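Local structure of ferric uptake regulation protein (Helicobacter pylori, 2XIG) at residues Gly40-Pro45 / Glu95-Ile100; Glu30-Val35 / Tyr65-Phe70. The protein probably represses transcription of its target genes as a homodimer, using ferrous iron as cofactor to bind their operator DNA. The protein carries 2 engineered substitutions. All blocks are in the same frame, centred on the assembly; numbering follows the deposited sequence.

The two contacts have centres about 16 Å apart and share a physical border along the loop 40-45. Interaction 2 packs helix 27-38 against helix 61-73 within the part assigned by similarity to DNA binding; the chain then runs from helix 27-38 into that loop, where interaction 1 ties His42 to the metal-binding segment 95-100. Three apolar contacts connect them: Leu43 CD1 lies 3.7 Å from Val35 CG1, Pro45 CB 3.5 Å from Tyr65 CE2, and Pro45 CG 3.9 Å from Leu68 CD1. Interaction 2 is not itself a metal site, since the side chain of Leu68 remains about 14 Å from a bound zinc ion.

Interaction 1 of 2, residues Gly40-Pro45 / Glu95-Ile100; sequences GTHLSP and EHHDHI. With ZN (zinc ion), chain L; ZN (zinc ion), chain N.
His42, His97 and His99 converge through their NE2 atoms on one zinc ion, and this coordination carries the whole contact. The metal lies 2.2 Å from His42 NE2 and 2.1 Å from His99 NE2, while both carboxylate oxygens of Glu90 complete the site. No hydrogen bond links Gly40-Pro45 to Glu95-Ile100, and the closest nitrogens across them, His42 NE2 and His99 NE2 at 3.3 Å, are neighbours because they share the metal.

The rings are arranged accordingly. Those of His42 and His99 are inclined at 77°, without forming a stack, and His97 NE2 comes to the edge of the His42 ring. On His97, CG sits between the backbone N and the carbonyl carbon (chi1 60°), which turns the ring toward the zinc.

One second-shell hydrogen bond sets this ring: His97 ND1 donates to Glu95 O over 3.0 Å, nearly in the ring plane and with an N-H...O angle of 164°, leaving NE2 to the metal.

His96 NE2 and the bidentate carboxylate of Asp98 hold a second zinc ion, 10.5 Å from the first, with Glu117 and His134. The first zinc joins the loop before helix 45-52, in the region assigned by similarity to DNA binding, to the beginning of the region likewise assigned to dimerization, as expected of the regulatory interdomain metal site of the Fur family.

Interaction 2 of 2, residues Glu30-Val35 / Tyr65-Phe70; sequences EEVVSV and YRILNF
Val32 meets Ile67 and Leu68 through aliphatic branches alone, so no ring, amide or carboxylate presents a face or an edge across this contact. Within segment 30-35 the backbone carbonyl of Glu30, one turn before Ser34, is gripped on both faces. Ser34 N and Ser34 OG, each 2.9 Å from Glu30 O, reach that oxygen from opposite faces of the carbonyl plane. The hydroxyl donates from 37° out of the plane, and this second bond secures the buried Ser34 side chain to its own helix. A separate flat group, the ring of Phe70, is turned to helix 7-20, where it packs on Ser17 and Ile18.

Between the helices, Val32 is the shared partner. Ile67 CG2 lies against both methyls and CB of Val32, closest to CG2 at 3.8 Å. CG1, placed opposite the backbone N by a chi1 of 169°, alone goes on to Leu68 CD2, at 3.9 Å. The side chains of Val32 and Leu68 cross at about a right angle. In Leu68, CG stands beside the backbone N, opposite the carbonyl carbon (chi1 -73°); chi2 extends the chain through CD1, and the other branch, CD2, is the one that meets Val32.

The backbones are nearest at Val32 and Ile67, whose CA atoms are 7.8 Å apart. Ile52 of helix 45-52 and Leu71 also touch Val32, extending the apolar cluster. These helices belong to a winged-helix DNA-binding fold, in which helix 61-73 is probably the recognition helix. With no hydrogen bond or salt bridge between the segments, the contact depends on burial and dispersion among branched aliphatic groups, with no directional bonding.

Interaction 1 of 2, residues Gly40-Pro45 / Glu95-Ile100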
loop_
_atom_site.group_PDB
_atom_site.type_symbol
_atom_site.label_atom_id
_atom_site.label_comp_id
_atom_site.label_asym_id
_atom_site.label_seq_id
_atom_site.Cartn_x
_atom_site.Cartn_y
_atom_site.Cartn_z
ATOM N N GLY C 40 -13.306 -3.148 26.094
ATOM C CA GLY C 40 -14.338 -2.447 25.355
ATOM C C GLY C 40 -13.909 -2.111 23.939
ATOM O O GLY C 40 -14.627 -1.432 23.210
ATOM N N THR C 41 -12.735 -2.591 23.539
ATOM C CA THR C 41 -12.227 -2.289 22.204
ATOM C C THR C 41 -11.781 -3.568 21.469
ATOM O O THR C 41 -12.154 -4.673 21.862
ATOM C CB THR C 41 -11.111 -1.219 22.283
ATOM O OG1 THR C 41 -10.726 -0.800 20.963
ATOM C CG2 THR C 41 -9.911 -1.738 23.068
ATOM N N HIS C 42 -11.016 -3.421 20.392
ATOM C CA HIS C 42 -10.465 -4.584 19.698
ATOM C C HIS C 42 -8.960 -4.555 19.886
ATOM O O HIS C 42 -8.330 -3.540 19.641
ATOM C CB HIS C 42 -10.800 -4.563 18.209
ATOM C CG HIS C 42 -12.265 -4.494 17.913
ATOM N ND1 HIS C 42 -13.027 -3.393 18.226
ATOM C CD2 HIS C 42 -13.099 -5.374 17.309
ATOM C CE1 HIS C 42 -14.274 -3.602 17.843
ATOM N NE2 HIS C 42 -14.340 -4.791 17.274
ATOM N N LEU C 43 -8.380 -5.667 20.313
ATOM C CA LEU C 43 -6.985 -5.659 20.752
ATOM C C LEU C 43 -6.046 -6.382 19.794
ATOM O O LEU C 43 -6.397 -7.411 19.232
ATOM C CB LEU C 43 -6.874 -6.283 22.146
ATOM C CG LEU C 43 -7.567 -5.525 23.281
ATOM C CD1 LEU C 43 -7.403 -6.278 24.600
ATOM C CD2 LEU C 43 -7.023 -4.107 23.396
ATOM N N SER C 44 -4.844 -5.837 19.617
ATOM C CA SER C 44 -3.814 -6.525 18.857
ATOM C C SER C 44 -3.132 -7.561 19.740
ATOM O O SER C 44 -3.163 -7.457 20.963
ATOM C CB SER C 44 -2.772 -5.520 18.346
ATOM O OG SER C 44 -2.067 -4.966 19.438
ATOM N N PRO C 45 -2.503 -8.569 19.126
ATOM C CA PRO C 45 -1.721 -9.527 19.909
ATOM C C PRO C 45 -0.682 -8.842 20.805
ATOM O O PRO C 45 -0.479 -9.285 21.934
ATOM C CB PRO C 45 -1.039 -10.373 18.833
ATOM C CG PRO C 45 -1.966 -10.297 17.667
ATOM C CD PRO C 45 -2.501 -8.893 17.687
ATOM N N GLU C 95 -23.171 -9.330 20.376
ATOM C CA GLU C 95 -24.171 -9.177 19.320
ATOM C C GLU C 95 -23.484 -8.952 17.963
ATOM O O GLU C 95 -22.402 -8.357 17.898
ATOM C CB GLU C 95 -25.086 -7.984 19.656
ATOM C CG GLU C 95 -25.942 -7.438 18.504
ATOM C CD GLU C 95 -27.436 -7.711 18.669
ATOM O OE1 GLU C 95 -28.097 -8.067 17.669
ATOM O OE2 GLU C 95 -27.955 -7.558 19.794
ATOM N N HIS C 96 -24.099 -9.431 16.885
ATOM C CA HIS C 96 -23.522 -9.221 15.558
ATOM C C HIS C 96 -23.306 -7.751 15.273
ATOM O O HIS C 96 -24.182 -6.931 15.502
ATOM C CB HIS C 96 -24.404 -9.762 14.439
ATOM C CG HIS C 96 -23.951 -9.313 13.088
ATOM N ND1 HIS C 96 -22.865 -9.874 12.451
ATOM C CD2 HIS C 96 -24.387 -8.316 12.281
ATOM C CE1 HIS C 96 -22.666 -9.259 11.300
ATOM N NE2 HIS C 96 -23.573 -8.308 11.175
ATOM N N HIS C 97 -22.140 -7.416 14.736
ATOM C CA HIS C 97 -21.906 -6.050 14.316
ATOM C C HIS C 97 -20.856 -6.024 13.221
ATOM O O HIS C 97 -20.071 -6.962 13.046
ATOM C CB HIS C 97 -21.404 -5.209 15.485
ATOM C CG HIS C 97 -20.129 -5.723 16.067
ATOM N ND1 HIS C 97 -20.098 -6.697 17.043
ATOM C CD2 HIS C 97 -18.838 -5.432 15.786
ATOM C CE1 HIS C 97 -18.843 -6.973 17.348
ATOM N NE2 HIS C 97 -18.062 -6.223 16.593
ATOM N N ASP C 98 -20.861 -4.930 12.487
ATOM C CA ASP C 98 -19.888 -4.711 11.434
ATOM C C ASP C 98 -18.959 -3.605 11.884
ATOM O O ASP C 98 -19.089 -3.124 13.008
ATOM C CB ASP C 98 -20.639 -4.350 10.182
ATOM C CG ASP C 98 -21.675 -5.399 9.837
ATOM O OD1 ASP C 98 -21.266 -6.517 9.493
ATOM O OD2 ASP C 98 -22.887 -5.110 9.934
ATOM N N HIS C 99 -18.018 -3.198 11.032
ATOM C CA HIS C 99 -16.957 -2.332 11.526
ATOM C C HIS C 99 -16.652 -1.130 10.663
ATOM O O HIS C 99 -16.576 -1.227 9.442
ATOM C CB HIS C 99 -15.668 -3.124 11.702
ATOM C CG HIS C 99 -15.779 -4.231 12.696
ATOM N ND1 HIS C 99 -16.106 -5.521 12.334
ATOM C CD2 HIS C 99 -15.623 -4.243 14.042
ATOM C CE1 HIS C 99 -16.126 -6.283 13.410
ATOM N NE2 HIS C 99 -15.836 -5.533 14.457
ATOM N N ILE C 100 -16.459 -0.004 11.340
ATOM C CA ILE C 100 -15.910 1.200 10.741
ATOM C C ILE C 100 -14.471 1.328 11.250
ATOM O O ILE C 100 -14.210 1.141 12.429
ATOM C CB ILE C 100 -16.747 2.422 11.175
ATOM C CG1 ILE C 100 -18.095 2.407 10.454
ATOM C CG2 ILE C 100 -16.013 3.726 10.901
ATOM C CD1 ILE C 100 -19.192 3.187 11.162
HETATM ZN ZN ZN L . -15.972 -6.019 16.500
HETATM ZN ZN ZN N . -23.747 -7.015 9.479
#

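Interaction 2 of 2, residues Glu30-Val35 / Tyr65-Phe70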
loop_
_atom_site.group_PDB
_atom_site.type_symbol
_atom_site.label_atom_id
_atom_site.label_comp_id
_atom_site.label_asym_id
_atom_site.label_seq_id
_atom_site.Cartn_x
_atom_site.Cartn_y
_atom_site.Cartn_z
ATOM N N GLU C 30 -6.663 -18.873 29.715
ATOM C CA GLU C 30 -7.824 -18.280 30.367
ATOM C C GLU C 30 -7.635 -16.766 30.510
ATOM O O GLU C 30 -8.586 -16.003 30.398
ATOM C CB GLU C 30 -8.073 -18.923 31.747
ATOM C CG GLU C 30 -8.351 -20.426 31.697
ATOM C CD GLU C 30 -8.604 -21.042 33.073
ATOM O OE1 GLU C 30 -9.156 -22.163 33.120
ATOM O OE2 GLU C 30 -8.256 -20.415 34.101
ATOM N N GLU C 31 -6.403 -16.335 30.752
ATOM C CA GLU C 31 -6.130 -14.908 30.892
ATOM C C GLU C 31 -6.358 -14.147 29.577
ATOM O O GLU C 31 -6.874 -13.031 29.587
ATOM C CB GLU C 31 -4.713 -14.669 31.419
ATOM C CG GLU C 31 -4.498 -13.262 31.972
ATOM C CD GLU C 31 -5.527 -12.890 33.030
ATOM O OE1 GLU C 31 -5.964 -13.791 33.777
ATOM O OE2 GLU C 31 -5.898 -11.699 33.119
ATOM N N VAL C 32 -5.983 -14.746 28.448
ATOM C CA VAL C 32 -6.246 -14.133 27.143
ATOM C C VAL C 32 -7.752 -13.934 26.919
ATOM O O VAL C 32 -8.210 -12.884 26.452
ATOM C CB VAL C 32 -5.681 -14.985 25.988
ATOM C CG1 VAL C 32 -6.195 -14.471 24.645
ATOM C CG2 VAL C 32 -4.148 -14.962 26.003
ATOM N N VAL C 33 -8.526 -14.960 27.241
ATOM C CA VAL C 33 -9.973 -14.853 27.096
ATOM C C VAL C 33 -10.493 -13.744 27.997
ATOM O O VAL C 33 -11.305 -12.929 27.568
ATOM C CB VAL C 33 -10.689 -16.175 27.424
ATOM C CG1 VAL C 33 -12.212 -15.966 27.468
ATOM C CG2 VAL C 33 -10.325 -17.235 26.401
ATOM N N SER C 34 -10.010 -13.709 29.234
ATOM C CA SER C 34 -10.501 -12.741 30.211
ATOM C C SER C 34 -10.123 -11.308 29.828
ATOM O O SER C 34 -10.935 -10.398 29.960
ATOM C CB SER C 34 -9.998 -13.083 31.615
ATOM O OG SER C 34 -10.430 -14.376 32.005
ATOM N N VAL C 35 -8.894 -11.109 29.356
ATOM C CA VAL C 35 -8.505 -9.788 28.863
ATOM C C VAL C 35 -9.467 -9.300 27.776
ATOM O O VAL C 35 -9.945 -8.166 27.824
ATOM C CB VAL C 35 -7.041 -9.755 28.354
ATOM C CG1 VAL C 35 -6.789 -8.493 27.544
ATOM C CG2 VAL C 35 -6.070 -9.845 29.528
ATOM N N TYR C 65 0.169 -15.729 20.310
ATOM C CA TYR C 65 -0.310 -16.039 18.966
ATOM C C TYR C 65 -0.893 -17.439 18.898
ATOM O O TYR C 65 -1.981 -17.632 18.357
ATOM C CB TYR C 65 0.800 -15.890 17.910
ATOM C CG TYR C 65 0.833 -14.520 17.273
ATOM C CD1 TYR C 65 0.203 -14.279 16.061
ATOM C CD2 TYR C 65 1.469 -13.458 17.906
ATOM C CE1 TYR C 65 0.222 -13.012 15.483
ATOM C CE2 TYR C 65 1.487 -12.201 17.344
ATOM C CZ TYR C 65 0.869 -11.983 16.136
ATOM O OH TYR C 65 0.904 -10.728 15.583
ATOM N N ARG C 66 -0.160 -18.412 19.432
ATOM C CA ARG C 66 -0.626 -19.793 19.445
ATOM C C ARG C 66 -1.996 -19.913 20.131
ATOM O O ARG C 66 -2.907 -20.557 19.613
ATOM C CB ARG C 66 0.394 -20.691 20.142
ATOM C CG ARG C 66 -0.018 -22.145 20.223
ATOM C CD ARG C 66 1.066 -22.992 20.902
ATOM N NE ARG C 66 2.378 -22.634 20.378
ATOM C CZ ARG C 66 3.365 -22.113 21.099
ATOM N NH1 ARG C 66 3.221 -21.920 22.402
ATOM N NH2 ARG C 66 4.510 -21.806 20.513
ATOM N N ILE C 67 -2.122 -19.289 21.298
ATOM C CA ILE C 67 -3.393 -19.228 22.014
ATOM C C ILE C 67 -4.499 -18.572 21.182
ATOM O O ILE C 67 -5.623 -19.089 21.115
ATOM C CB ILE C 67 -3.232 -18.478 23.357
ATOM C CG1 ILE C 67 -2.471 -19.345 24.364
ATOM C CG2 ILE C 67 -4.597 -18.050 23.905
ATOM C CD1 ILE C 67 -2.098 -18.614 25.631
ATOM N N LEU C 68 -4.182 -17.433 20.561
ATOM C CA LEU C 68 -5.146 -16.704 19.748
ATOM C C LEU C 68 -5.633 -17.554 18.579
ATOM O O LEU C 68 -6.821 -17.561 18.257
ATOM C CB LEU C 68 -4.547 -15.385 19.233
ATOM C CG LEU C 68 -4.387 -14.290 20.292
ATOM C CD1 LEU C 68 -3.632 -13.077 19.748
ATOM C CD2 LEU C 68 -5.738 -13.859 20.843
ATOM N N ASN C 69 -4.715 -18.273 17.946
ATOM C CA ASN C 69 -5.089 -19.133 16.825
ATOM C C ASN C 69 -6.072 -20.231 17.231
ATOM O O ASN C 69 -7.027 -20.511 16.515
ATOM C CB ASN C 69 -3.852 -19.735 16.159
ATOM C CG ASN C 69 -3.046 -18.699 15.381
ATOM O OD1 ASN C 69 -3.605 -17.761 14.815
ATOM N ND2 ASN C 69 -1.727 -18.869 15.352
ATOM N N PHE C 70 -5.828 -20.851 18.377
ATOM C CA PHE C 70 -6.751 -21.864 18.896
ATOM C C PHE C 70 -8.122 -21.277 19.231
ATOM O O PHE C 70 -9.164 -21.781 18.791
ATOM C CB PHE C 70 -6.191 -22.531 20.151
ATOM C CG PHE C 70 -7.157 -23.496 20.794
ATOM C CD1 PHE C 70 -7.999 -23.083 21.815
ATOM C CD2 PHE C 70 -7.247 -24.805 20.347
ATOM C CE1 PHE C 70 -8.899 -23.965 22.395
ATOM C CE2 PHE C 70 -8.147 -25.695 20.927
ATOM C CZ PHE C 70 -8.971 -25.272 21.949
#